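Local coordinates for DUF4621 domain-containing protein (Parabacteroides distasonis, PDB 4H3W) that is of unknown function but is probably secreted and folds into two beta-barrel domains, at residues A[25-28]-A[29-33]; A[77-80]-A[81-84]; A[221-224]-A[225-229]. All coordinates share one frame; numbering follows the deposited sequence. Where two conformers were deposited one is given.

Contact 1: residues A[25-28]-A[29-33]; sequences GYVT and SDDVV
T28 and D31 meet at the start of a one-turn helix, where the backbone N of T28 gives its hydrogen to D31 OD2 (2.9 Å, N-H...O 170°). The bond is nearly straight at the hydrogen, yet the donor stands well above the carboxylate plane. The hydroxyl of T28 takes a different carboxylate: in the conformer described, OG1 donates to D30 OD1 at 2.6 Å, nearly along its C-O direction, the two side chains running side by side. With OG1 set between the backbone N and the carbonyl carbon (chi1 67°), the hydroxyl is brought round to D30. T28 is the N-cap of helix 29-32, and its N-H bond to D31, three residues on, is one half of a capping box. The carbonyl of T28 serves two donors, D31 N at 2.9 Å and V32 N at 3.2 Å. Beside these polar bonds V27 CG2 rests on V32 CG2 at 3.6 Å, the two valines crossing at about a right angle. Further along, S211 OG bonds V32 O, while S29 OG bonds the carbonyl of the dimethyl-lysine at position 311. S29 and D30 also touch Y48 of strand 47-55.

Contact 2: residues A[77-80]-A[81-84]; sequences ITTG and DIDG
T79 and I82 are joined first through the main chain: I82 N donates to T79 O at 3.2 Å, and the N-H...O angle of 166° makes the bond nearly straight. The turn at G80 and D81 has angles close to those of a type I beta turn, and a second bond of the same i to i+3 spacing follows, from G84 N to D81 O (2.9 Å). The chain thereby winds into a 3-10 turn.

Water fills in where direct bonds fall short. One molecule donates to T79 O (2.9 Å) and accepts from D83 N (3.0 Å), bridging the pair that would be joined by an i to i+4 bond in an alpha helix. Another donates both to G80 O (2.7 Å) and to D83 OD2 (2.8 Å), tying the aspartate back over the turn.

The apolar share belongs to I82, whose side chain lies beside that of T79 and points the same way. With CG1 beside its own backbone N (chi1 -59°) and the chain then extended, the branch runs past T79 O and brings CD1 to 3.7 Å from T79 CB.

The carboxylates find their main partners elsewhere in the chain. D81 OD1 bonds Y52 OH and OD2 bonds S40 N, so both oxygens are held, while D83 OD2 also accepts from Q169 NE2.

The turn follows strand 71-76, whose pairing runs on as backbone bonds of I77 with I171 and of T79 with Q169. I82 reaches M50 and Y52 of strand 47-55 and L199 of strand 194-200, plugging the turn onto the neighbouring five-stranded sheet.

Contact 3: residues A[221-224]-A[225-229]; sequences EDFV and DYIFS
V224 presents its CB to the rim of the F228 ring, in the plane of that ring and 4.0 Å from CD2, so that the valine abuts an edge. Its CG1 continues along the same margin, 4.1 Å from CE2. One broad face of F228 is filled by its neighbour in sequence: I227 CG2 stands 3.9 Å above the plane, over the centre. The phenyl group is therefore bounded by an aliphatic knob on that face and a valine at its rim.

F223 adds a second, looser contact. At chi1 83° CG is flanked by both main-chain neighbours of CA, which turns the ring out from the axis on the flank where I227 lies. There, in the conformer described, CD1 comes to 3.8 Å from I227 CG1, the two side chains crossing at a slant. In that same conformer F228 CE2 reaches the edge of the F223 ring near its plane, but at 4.4 Å from CE1 the two aromatics only graze.

These shapes hang on a single helical turn, with F223 at the N-cap. I227 N bonds F223 O at 3.0 Å with an almost straight N-H...O (170°), and F228 N bonds V224 O at 2.9 Å. F228 CB also lies close to V224 O. On another side of the turn a water donates to D222 O and accepts from Y226 N, meeting an amide of the first turn. D225 lays OD1 alongside V224 CG2.

Helix 224-227 lies in the connection between strands 208-215 and 233-240, far from the centre of the chain. There F228 is received by M286, M289 and L322 from surrounding loops, while the Y226 ring meets W18 near the N terminus, their planes steeply inclined.

From the N terminus the three contacts come in series; each closes one tight turn of its own chain, and none nests in or crosses another. Contact 1 ends the short edge strand 25-26, which pairs with 317-319, and turns the chain toward the other barrel, where it meets strand 47-55. Contact 2 lies in that other barrel, after strand 71-76, and packs on the same strand 47-55; the centres of contacts 1 and 2 are about 21 Å apart, both near the middle of the elongated molecule. Contact 3, about 46 Å from contact 2 between centres, belongs to the connection from strand 208-215 to 233-240 and touches loops at the far end of the molecule.

Contact 1: residues A[25-28]-A[29-33]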
# COMPACT_ATOMS: atom_id res chain seq x y z
N GLY A 25 2.55 13.35 18.60
CA GLY A 25 2.21 12.66 17.35
C GLY A 25 1.96 11.22 17.79
O GLY A 25 2.61 10.67 18.71
N TYR A 26 0.98 10.62 17.15
CA TYR A 26 0.52 9.32 17.58
C TYR A 26 -0.46 8.97 16.53
O TYR A 26 -1.49 9.62 16.45
CB TYR A 26 -0.15 9.38 18.97
CG TYR A 26 -1.13 8.28 19.35
CD1 TYR A 26 -2.30 8.06 18.63
CD2 TYR A 26 -0.93 7.52 20.49
CE1 TYR A 26 -3.21 7.08 19.01
CE2 TYR A 26 -1.82 6.54 20.88
CZ TYR A 26 -2.96 6.33 20.14
OH TYR A 26 -3.86 5.36 20.53
N VAL A 27 -0.15 8.00 15.69
CA VAL A 27 -1.03 7.67 14.59
C VAL A 27 -1.28 6.16 14.52
O VAL A 27 -0.45 5.38 14.99
CB VAL A 27 -0.44 8.19 13.28
CG1 VAL A 27 -0.44 9.71 13.29
CG2 VAL A 27 0.99 7.68 13.07
N THR A 28 -2.44 5.77 14.04
CA THR A 28 -2.78 4.35 13.89
C THR A 28 -2.65 3.98 12.43
O THR A 28 -2.48 4.86 11.58
CB THR A 28 -4.20 4.00 14.33
OG1 THR A 28 -5.12 4.63 13.45
CG2 THR A 28 -4.46 4.44 15.79
N SER A 29 -2.72 2.69 12.13
CA SER A 29 -2.56 2.21 10.76
C SER A 29 -3.49 2.98 9.86
O SER A 29 -3.07 3.53 8.83
CB SER A 29 -2.86 0.73 10.65
OG SER A 29 -1.93 -0.02 11.37
N ASP A 30 -4.74 3.11 10.29
CA ASP A 30 -5.72 3.74 9.41
C ASP A 30 -5.64 5.31 9.35
O ASP A 30 -6.24 5.92 8.49
CB ASP A 30 -7.13 3.14 9.71
CG ASP A 30 -7.73 3.61 11.01
OD1 ASP A 30 -7.06 4.27 11.82
OD2 ASP A 30 -8.92 3.31 11.21
N ASP A 31 -4.76 5.95 10.12
CA ASP A 31 -4.35 7.32 9.87
C ASP A 31 -3.26 7.39 8.78
O ASP A 31 -3.22 8.31 7.96
CB ASP A 31 -3.76 8.00 11.11
CG ASP A 31 -4.72 8.06 12.28
OD1 ASP A 31 -5.93 8.23 12.05
OD2 ASP A 31 -4.24 7.96 13.44
N VAL A 32 -2.30 6.46 8.83
CA VAL A 32 -1.15 6.47 7.92
C VAL A 32 -1.52 5.97 6.52
O VAL A 32 -0.96 6.41 5.52
CB VAL A 32 0.01 5.64 8.52
CG1 VAL A 32 1.15 5.45 7.51
CG2 VAL A 32 0.51 6.31 9.79
N VAL A 33 -2.42 5.00 6.49
CA VAL A 33 -2.90 4.37 5.32
C VAL A 33 -4.40 4.57 5.31
O VAL A 33 -5.06 4.19 6.26
CB VAL A 33 -2.62 2.86 5.36
CG1 VAL A 33 -3.04 2.19 4.05
CG2 VAL A 33 -1.12 2.60 5.62

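Contact 2: residues A[77-80]-A[81-84]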
# COMPACT_ATOMS: atom_id res chain seq x y z
N ILE A 77 -12.36 -5.39 -14.05
CA ILE A 77 -12.55 -5.11 -12.65
C ILE A 77 -12.19 -3.65 -12.48
O ILE A 77 -11.08 -3.24 -12.80
CB ILE A 77 -11.63 -5.99 -11.79
CG1 ILE A 77 -11.76 -7.46 -12.17
CG2 ILE A 77 -11.91 -5.79 -10.30
CD1 ILE A 77 -10.79 -8.36 -11.46
N THR A 78 -13.13 -2.86 -11.97
CA THR A 78 -12.84 -1.48 -11.58
C THR A 78 -12.09 -1.43 -10.23
O THR A 78 -12.59 -1.94 -9.23
CB THR A 78 -14.13 -0.64 -11.50
OG1 THR A 78 -14.73 -0.61 -12.78
CG2 THR A 78 -13.85 0.81 -11.07
N THR A 79 -10.90 -0.82 -10.20
CA THR A 79 -10.10 -0.76 -8.94
C THR A 79 -9.60 0.64 -8.68
O THR A 79 -8.53 0.84 -8.10
CB THR A 79 -8.92 -1.77 -8.95
OG1 THR A 79 -7.90 -1.41 -9.91
CG2 THR A 79 -9.45 -3.16 -9.28
N GLY A 80 -10.39 1.64 -9.09
CA GLY A 80 -10.01 3.04 -8.97
C GLY A 80 -9.92 3.56 -7.55
O GLY A 80 -9.31 4.61 -7.31
N ASP A 81 -10.47 2.81 -6.60
CA ASP A 81 -10.37 3.18 -5.18
C ASP A 81 -8.97 2.97 -4.57
O ASP A 81 -8.67 3.58 -3.54
CB ASP A 81 -11.45 2.46 -4.34
CG ASP A 81 -11.44 0.90 -4.48
OD1 ASP A 81 -10.93 0.33 -5.47
OD2 ASP A 81 -12.03 0.26 -3.58
N ILE A 82 -8.14 2.12 -5.18
CA ILE A 82 -6.81 1.81 -4.63
C ILE A 82 -5.96 3.05 -4.51
O ILE A 82 -5.19 3.19 -3.55
CB ILE A 82 -6.04 0.74 -5.46
CG1 ILE A 82 -6.84 -0.56 -5.53
CG2 ILE A 82 -4.65 0.48 -4.85
CD1 ILE A 82 -6.23 -1.61 -6.43
N ASP A 83 -6.10 3.99 -5.46
CA ASP A 83 -5.40 5.27 -5.39
C ASP A 83 -5.60 6.01 -4.07
O ASP A 83 -4.74 6.80 -3.69
CB ASP A 83 -5.86 6.20 -6.51
CG ASP A 83 -5.20 5.90 -7.85
OD1 ASP A 83 -4.17 5.20 -7.92
OD2 ASP A 83 -5.71 6.44 -8.84
N GLY A 84 -6.74 5.79 -3.40
CA GLY A 84 -7.04 6.47 -2.14
C GLY A 84 -6.23 6.00 -0.93
O GLY A 84 -6.27 6.64 0.11
O HOH W 1 -6.75 3.10 -8.27
O HOH W 2 -8.48 6.44 -9.06

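Contact 3: residues A[221-224]-A[225-229]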
# COMPACT_ATOMS: atom_id res chain seq x y z
N GLU A 221 1.47 30.72 20.19
CA GLU A 221 1.80 32.08 19.82
C GLU A 221 2.24 32.91 21.04
O GLU A 221 2.96 33.88 20.90
CB GLU A 221 0.60 32.75 19.11
CG GLU A 221 -0.64 32.88 19.99
CD GLU A 221 -1.82 33.57 19.29
OE1 GLU A 221 -1.68 33.98 18.12
OE2 GLU A 221 -2.89 33.69 19.91
N ASP A 222 1.80 32.55 22.24
CA ASP A 222 2.11 33.37 23.43
C ASP A 222 3.51 33.16 23.98
O ASP A 222 3.90 33.86 24.92
CB ASP A 222 1.10 33.10 24.56
CG ASP A 222 -0.29 33.59 24.23
OD1 ASP A 222 -0.42 34.57 23.46
OD2 ASP A 222 -1.25 32.99 24.76
N PHE A 223 4.24 32.20 23.42
CA PHE A 223 5.59 31.88 23.93
C PHE A 223 6.68 31.98 22.85
O PHE A 223 7.84 32.14 23.20
CB PHE A 223 5.63 30.51 24.70
CG PHE A 223 5.76 29.25 23.84
CD1 PHE A 223 6.83 29.02 22.97
CD2 PHE A 223 4.84 28.21 24.02
CE1 PHE A 223 6.91 27.83 22.25
CE2 PHE A 223 4.93 27.03 23.31
CZ PHE A 223 5.96 26.84 22.43
N VAL A 224 6.32 31.93 21.57
CA VAL A 224 7.34 31.88 20.50
C VAL A 224 8.28 33.06 20.47
O VAL A 224 9.45 32.88 20.17
CB VAL A 224 6.70 31.75 19.08
CG1 VAL A 224 6.04 30.39 18.95
CG2 VAL A 224 5.73 32.92 18.79
N ASP A 225 7.79 34.26 20.77
CA ASP A 225 8.65 35.44 20.70
C ASP A 225 9.76 35.36 21.73
O ASP A 225 10.90 35.70 21.43
CB ASP A 225 7.85 36.74 20.90
CG ASP A 225 6.99 37.09 19.70
OD1 ASP A 225 7.14 36.47 18.62
OD2 ASP A 225 6.15 38.00 19.83
N TYR A 226 9.42 34.90 22.93
CA TYR A 226 10.44 34.73 23.97
C TYR A 226 11.36 33.54 23.68
O TYR A 226 12.57 33.68 23.73
CB TYR A 226 9.81 34.60 25.36
CG TYR A 226 10.86 34.34 26.40
CD1 TYR A 226 11.60 35.38 26.96
CD2 TYR A 226 11.17 33.04 26.78
CE1 TYR A 226 12.60 35.13 27.88
CE2 TYR A 226 12.16 32.79 27.72
CZ TYR A 226 12.87 33.83 28.25
OH TYR A 226 13.85 33.57 29.17
N ILE A 227 10.79 32.39 23.36
CA ILE A 227 11.59 31.17 23.22
C ILE A 227 12.50 31.23 22.00
O ILE A 227 13.60 30.71 22.05
CB ILE A 227 10.71 29.90 23.18
CG1 ILE A 227 10.26 29.54 24.58
CG2 ILE A 227 11.43 28.71 22.61
CD1 ILE A 227 11.37 29.01 25.49
N PHE A 228 12.04 31.84 20.92
CA PHE A 228 12.85 31.87 19.67
C PHE A 228 13.55 33.21 19.42
O PHE A 228 13.93 33.50 18.30
CB PHE A 228 11.97 31.45 18.50
CG PHE A 228 11.48 30.01 18.61
CD1 PHE A 228 12.39 28.96 18.63
CD2 PHE A 228 10.12 29.72 18.70
CE1 PHE A 228 11.95 27.66 18.74
CE2 PHE A 228 9.69 28.42 18.83
CZ PHE A 228 10.61 27.38 18.83
N SER A 229 13.76 34.00 20.48
CA SER A 229 14.42 35.31 20.35
C SER A 229 15.82 35.17 19.80
O SER A 229 16.21 35.91 18.90
CB SER A 229 14.51 36.03 21.68
OG SER A 229 15.37 35.33 22.55
O HOH W 3 6.59 35.06 23.97